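Local coordinates for orotidine 5'-phosphate decarboxylase (Pyrococcus horikoshii, PDB 2CZD), which catalyses the decarboxylation of orotidine 5'-monophosphate to UMP, the last step of de novo UMP synthesis, and works as a homodimer, at the interface of chains A and B. Numbering follows the deposited sequence. Chains: chain A/B, Orotidine 5'-phosphate decarboxylase.

Contact 1: the interface of chains A and B. Residues chain A 112, 115-116; chain B 86, 89-90, 124, 127.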
ATOM      1  N   GLY A 112      15.954   5.796  -0.492  1.00  8.72           N
ATOM      2  CA  GLY A 112      14.957   6.332  -1.396  1.00  8.04           C
ATOM      3  C   GLY A 112      14.058   7.415  -0.813  1.00  8.58           C
ATOM      4  O   GLY A 112      13.479   8.204  -1.560  1.00  9.62           O
ATOM      5  N   GLU A 115      14.448  11.157  -1.824  1.00  8.55           N
ATOM      6  CA  GLU A 115      14.025  11.663  -3.123  1.00  9.63           C
ATOM      7  C   GLU A 115      12.800  12.580  -3.087  1.00  8.90           C
ATOM      8  O   GLU A 115      12.831  13.708  -3.609  1.00 10.39           O
ATOM      9  CB  GLU A 115      13.747  10.482  -4.066  1.00 11.81           C
ATOM     10  CG  GLU A 115      14.934   9.598  -4.401  1.00 15.99           C
ATOM     11  CD  GLU A 115      14.478   8.376  -5.207  1.00 15.27           C
ATOM     12  OE1 GLU A 115      13.531   8.514  -5.998  1.00 24.94           O
ATOM     13  OE2 GLU A 115      15.063   7.307  -5.048  1.00 19.29           O
ATOM     14  N   PHE A 116      11.732  12.116  -2.436  1.00  7.07           N
ATOM     15  CA  PHE A 116      10.489  12.857  -2.398  1.00  7.49           C
ATOM     16  C   PHE A 116       9.819  12.974  -1.041  1.00 10.05           C
ATOM     17  O   PHE A 116       9.250  14.007  -0.723  1.00 10.56           O
ATOM     18  CB  PHE A 116       9.467  12.223  -3.362  1.00  9.85           C
ATOM     19  CG  PHE A 116       9.952  12.120  -4.787  1.00  9.90           C
ATOM     20  CD1 PHE A 116      10.347  10.897  -5.306  1.00  8.75           C
ATOM     21  CD2 PHE A 116      10.016  13.251  -5.597  1.00 10.28           C
ATOM     22  CE1 PHE A 116      10.802  10.791  -6.619  1.00  9.68           C
ATOM     23  CE2 PHE A 116      10.472  13.161  -6.907  1.00 11.98           C
ATOM     24  CZ  PHE A 116      10.864  11.924  -7.418  1.00 12.21           C
TER
ATOM     25  N   THR B  86       5.777   5.683  -7.081  1.00  7.78           N
ATOM     26  CA  THR B  86       7.078   6.261  -7.405  1.00  6.96           C
ATOM     27  C   THR B  86       7.585   7.084  -6.213  1.00  8.18           C
ATOM     28  O   THR B  86       8.793   7.178  -5.991  1.00  8.84           O
ATOM     29  CB  THR B  86       6.962   7.230  -8.609  1.00  8.27           C
ATOM     30  OG1 THR B  86       6.410   6.517  -9.719  1.00  8.29           O
ATOM     31  CG2 THR B  86       8.319   7.761  -9.035  1.00 11.88           C
ATOM     32  N   GLY B  89      10.495   6.222  -3.558  1.00  7.04           N
ATOM     33  CA  GLY B  89      11.892   6.104  -3.928  1.00  7.87           C
ATOM     34  C   GLY B  89      12.184   5.018  -4.940  1.00  8.33           C
ATOM     35  O   GLY B  89      11.429   4.059  -5.072  1.00  8.60           O
ATOM     36  N   ARG B  90      13.298   5.181  -5.646  1.00  7.84           N
ATOM     37  CA  ARG B  90      13.727   4.228  -6.662  1.00  7.80           C
ATOM     38  C   ARG B  90      14.088   2.853  -6.078  1.00  9.29           C
ATOM     39  O   ARG B  90      13.872   1.834  -6.732  1.00  9.39           O
ATOM     40  CB  ARG B  90      14.928   4.803  -7.412  1.00  8.59           C
ATOM     41  CG  ARG B  90      14.577   6.050  -8.206  1.00 13.37           C
ATOM     42  CD  ARG B  90      15.855   6.788  -8.614  1.00 15.76           C
ATOM     43  NE  ARG B  90      15.652   7.908  -9.547  1.00 24.28           N
ATOM     44  CZ  ARG B  90      15.159   9.115  -9.249  1.00 28.31           C
ATOM     45  NH1 ARG B  90      14.771   9.435  -8.013  1.00 26.19           N
ATOM     46  NH2 ARG B  90      15.099  10.043 -10.209  1.00 29.46           N
ATOM     47  N   PHE B 124       7.939  12.499 -11.495  1.00 11.11           N
ATOM     48  CA  PHE B 124       7.699  11.064 -11.445  1.00 10.18           C
ATOM     49  C   PHE B 124       7.819  10.461 -12.846  1.00 10.34           C
ATOM     50  O   PHE B 124       8.255   9.314 -13.003  1.00  9.32           O
ATOM     51  CB  PHE B 124       6.316  10.757 -10.848  1.00  9.76           C
ATOM     52  CG  PHE B 124       6.183  11.130  -9.392  1.00  9.46           C
ATOM     53  CD1 PHE B 124       7.300  11.156  -8.561  1.00 10.81           C
ATOM     54  CD2 PHE B 124       4.926  11.388  -8.843  1.00 12.46           C
ATOM     55  CE1 PHE B 124       7.173  11.428  -7.194  1.00 11.05           C
ATOM     56  CE2 PHE B 124       4.785  11.667  -7.473  1.00 10.50           C
ATOM     57  CZ  PHE B 124       5.909  11.683  -6.655  1.00  9.85           C
ATOM     58  N   VAL B 127      11.362   9.805 -13.427  1.00 11.29           N
ATOM     59  CA  VAL B 127      11.820   8.580 -12.757  1.00  9.66           C
ATOM     60  C   VAL B 127      11.374   7.360 -13.568  1.00 10.78           C
ATOM     61  O   VAL B 127      12.146   6.426 -13.760  1.00  9.15           O
ATOM     62  CB  VAL B 127      11.270   8.448 -11.304  1.00  7.92           C
ATOM     63  CG1 VAL B 127      11.761   7.153 -10.684  1.00 11.12           C
ATOM     64  CG2 VAL B 127      11.685   9.639 -10.450  1.00 10.61           C
TER
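A:Glu115 reaches over the start of helix 90-97 of chain B and grips B:Arg90 through both its backbone and its side chain. One carboxylate oxygen, OE2 of A:Glu115, takes a nearly straight hydrogen bond from the backbone N of B:Arg90 (2.8 Å), arriving on the syn side and somewhat out of the carboxylate plane. The other, OE1 of A:Glu115, pairs with the guanidinium NH1 of B:Arg90 in a salt bridge and bent hydrogen bond of 2.5 Å. NH1 lies above the carboxylate rather than beside it, and the two planes stand 60° apart, so this is no flat two-pronged pair. With CG of A:Glu115 anti to its carbonyl carbon (chi1 -63°) and the chain extended beyond it, the acid group extends to the helix N-terminus, where the helix dipole may add to its attraction. Were A:Glu115 replaced by an alanine, the guanidinium of B:Arg90 would probably lose this acidic mate and the first N-H of the helix this acceptor. CG2 of B:Val127 packs on one face of that guanidinium, toward its rim, and also meets the edge of the A:Phe116 ring, 3.9 Å from CZ. The phenylalanines meet edge to face: CE1 of B:Phe124 points at the centre of the A:Phe116 ring, with the planes 77° apart. CA of B:Gly89 packs against CD of A:Glu115 (3.7 Å) and lies 3.5 Å from the backbone O of A:Gly112. In the fold, the loop following 3-10 helix 111-114 of chain A docks between the N-terminus of helix 90-97 and the flank of helix 121-131 of chain B.

Contact 2: the interface of chains A and B. Residues chain A 87-88; chain B 61, 85, 87-88, 116-117.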
ATOM      1  N   PHE A  87       1.281  11.319   1.945  1.00  9.35           N
ATOM      2  CA  PHE A  87       1.479  11.868   0.598  1.00  7.11           C
ATOM      3  C   PHE A  87       0.344  11.766  -0.390  1.00 10.29           C
ATOM      4  O   PHE A  87       0.271  12.570  -1.318  1.00 10.20           O
ATOM      5  CB  PHE A  87       2.795  11.334  -0.012  1.00  9.05           C
ATOM      6  CG  PHE A  87       2.725   9.952  -0.566  1.00 13.38           C
ATOM      7  CD1 PHE A  87       2.086   9.696  -1.779  1.00 15.66           C
ATOM      8  CD2 PHE A  87       3.401   8.911   0.057  1.00 17.30           C
ATOM      9  CE1 PHE A  87       2.142   8.417  -2.356  1.00 17.76           C
ATOM     10  CE2 PHE A  87       3.461   7.627  -0.523  1.00 12.16           C
ATOM     11  CZ  PHE A  87       2.838   7.386  -1.722  1.00 12.16           C
ATOM     12  N   VAL A  88      -0.555  10.811  -0.190  1.00  9.40           N
ATOM     13  CA  VAL A  88      -1.662  10.666  -1.130  1.00 10.19           C
ATOM     14  C   VAL A  88      -2.776  11.694  -0.903  1.00 13.94           C
ATOM     15  O   VAL A  88      -3.709  11.785  -1.695  1.00 13.11           O
ATOM     16  CB  VAL A  88      -2.178   9.195  -1.125  1.00 12.04           C
ATOM     17  CG1 VAL A  88      -3.356   8.996  -2.073  1.00 16.27           C
ATOM     18  CG2 VAL A  88      -1.055   8.292  -1.586  1.00 14.44           C
TER
ATOM     19  N   ALA B  61       3.995   0.972  -1.428  1.00  8.08           N
ATOM     20  CA  ALA B  61       4.629   2.197  -0.943  1.00  7.48           C
ATOM     21  C   ALA B  61       5.375   1.929   0.367  1.00  8.80           C
ATOM     22  O   ALA B  61       5.402   2.758   1.283  1.00  9.83           O
ATOM     23  CB  ALA B  61       3.541   3.253  -0.724  1.00 10.17           C
ATOM     24  N   HIS B  85       4.055   2.614  -6.295  1.00  7.59           N
ATOM     25  CA  HIS B  85       4.184   4.076  -6.275  1.00  6.13           C
ATOM     26  C   HIS B  85       5.623   4.454  -6.601  1.00  8.35           C
ATOM     27  O   HIS B  85       6.547   3.657  -6.423  1.00  9.93           O
ATOM     28  CB  HIS B  85       3.878   4.639  -4.882  1.00  6.23           C
ATOM     29  CG  HIS B  85       2.455   5.061  -4.694  1.00  7.55           C
ATOM     30  ND1 HIS B  85       1.914   6.157  -5.330  1.00  7.42           N
ATOM     31  CD2 HIS B  85       1.464   4.539  -3.925  1.00  8.35           C
ATOM     32  CE1 HIS B  85       0.652   6.296  -4.962  1.00  7.48           C
ATOM     33  NE2 HIS B  85       0.353   5.325  -4.108  1.00  8.16           N
ATOM     34  N   PHE B  87       6.646   7.667  -5.455  1.00  7.71           N
ATOM     35  CA  PHE B  87       6.932   8.597  -4.336  1.00  8.93           C
ATOM     36  C   PHE B  87       7.908   8.118  -3.273  1.00  9.12           C
ATOM     37  O   PHE B  87       8.686   8.907  -2.749  1.00 10.09           O
ATOM     38  CB  PHE B  87       5.588   8.971  -3.648  1.00 10.03           C
ATOM     39  CG  PHE B  87       5.443  10.420  -3.222  1.00 16.45           C
ATOM     40  CD1 PHE B  87       6.296  10.989  -2.287  1.00 17.88           C
ATOM     41  CD2 PHE B  87       4.399  11.197  -3.723  1.00 14.05           C
ATOM     42  CE1 PHE B  87       6.110  12.331  -1.857  1.00 12.39           C
ATOM     43  CE2 PHE B  87       4.215  12.548  -3.285  1.00 11.61           C
ATOM     44  CZ  PHE B  87       5.076  13.088  -2.365  1.00 11.60           C
ATOM     45  N   VAL B  88       7.881   6.825  -2.969  1.00  7.57           N
ATOM     46  CA  VAL B  88       8.701   6.273  -1.911  1.00  7.92           C
ATOM     47  C   VAL B  88      10.167   6.091  -2.278  1.00 10.30           C
ATOM     48  O   VAL B  88      10.995   5.844  -1.412  1.00  9.66           O
ATOM     49  CB  VAL B  88       8.029   4.961  -1.389  1.00  9.38           C
ATOM     50  CG1 VAL B  88       8.807   4.334  -0.242  1.00 10.09           C
ATOM     51  CG2 VAL B  88       6.624   5.315  -0.877  1.00 14.66           C
ATOM     52  N   PHE B 116       0.021  16.632  -3.199  1.00 10.42           N
ATOM     53  CA  PHE B 116       1.441  16.302  -3.270  1.00  7.59           C
ATOM     54  C   PHE B 116       1.853  15.485  -4.489  1.00  9.61           C
ATOM     55  O   PHE B 116       2.910  15.716  -5.058  1.00 11.96           O
ATOM     56  CB  PHE B 116       1.881  15.523  -2.015  1.00 10.89           C
ATOM     57  CG  PHE B 116       1.617  16.239  -0.724  1.00  9.07           C
ATOM     58  CD1 PHE B 116       0.555  15.863   0.104  1.00 10.33           C
ATOM     59  CD2 PHE B 116       2.438  17.294  -0.326  1.00 10.96           C
ATOM     60  CE1 PHE B 116       0.313  16.533   1.323  1.00  9.11           C
ATOM     61  CE2 PHE B 116       2.204  17.969   0.890  1.00 14.80           C
ATOM     62  CZ  PHE B 116       1.143  17.584   1.710  1.00 12.43           C
ATOM     63  N   ILE B 117       1.038  14.509  -4.866  1.00  8.86           N
ATOM     64  CA  ILE B 117       1.365  13.645  -5.986  1.00  9.46           C
ATOM     65  C   ILE B 117       1.369  14.348  -7.344  1.00  9.62           C
ATOM     66  O   ILE B 117       2.388  14.396  -8.023  1.00 10.17           O
ATOM     67  CB  ILE B 117       0.371  12.457  -6.058  1.00 11.51           C
ATOM     68  CG1 ILE B 117       0.526  11.557  -4.827  1.00 12.22           C
ATOM     69  CG2 ILE B 117       0.591  11.669  -7.333  1.00 12.08           C
ATOM     70  CD1 ILE B 117       1.660  10.564  -4.904  1.00 20.70           C
TER
HETATM   71  O   HOH W   1      -1.263  14.042  -3.055  1.00 11.41           O
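A:Phe87 pushes its ring into chain B between B:Phe87, B:His85 and B:Ile117, at the dimer interface of this OMP decarboxylase, a TIM-barrel enzyme of the OMPdecase family. Stacking joins the two copies of Phe87: their rings lie 20° from parallel with centroids 4.3 Å apart, and the side chains slide past each other in opposite directions. The offset brings CB of each over the partner's face, that of A:Phe87 above the centre of the B:Phe87 ring (3.7 Å from its centroid) and that of B:Phe87 nearer the rim of the other ring. CG of A:Phe87 sits between the backbone N and the carbonyl carbon (chi1 79°), which swings its ring into chain B; B:Phe87 takes a different first torsion (-140°), and the two stacked side chains are therefore not exact two-fold mates.

An edge-to-face contact follows at the far end of the ring, where CZ of A:Phe87 points at the centre of the B:His85 imidazole, the planes being almost perpendicular. Aliphatic packing adds to these ring contacts. CD1 of B:Ile117 presses on the CD1 side of the A:Phe87 ring at 3.3 Å, a tight approach, while CG2 of B:Val88 touches CE2 of A:Phe87 at 3.9 Å, at the opposite edge of the ring.

Polar linkage runs through water 1, which lies 2.7 Å from the backbone O of A:Phe87. The same water is linked to the consecutive backbone N atoms of B:Phe116 (2.9 Å) and B:Ile117 (3.0 Å), tying the loop after strand 81-85 of chain A to the segment leading into 3-10 helix 118-120 of chain B. CB of B:Phe116 also packs against that carbonyl oxygen.

The centres of contact 1 and contact 2 lie about 9 Å apart, and both draw on the turn between strand 81-85 and helix 90-97 and on the segment around Phe116. Phe116 serves both: the chain A copy offers its ring in contact 1, the chain B copy its backbone N in contact 2. Each patch has a counterpart with the chains exchanged, though the Phe87 side chains differ. The centre of contact 2 is about 8 Å from the proton donor B:Lys59, against about 13 Å for contact 1, so dimer packing may help to shape the active-site surroundings.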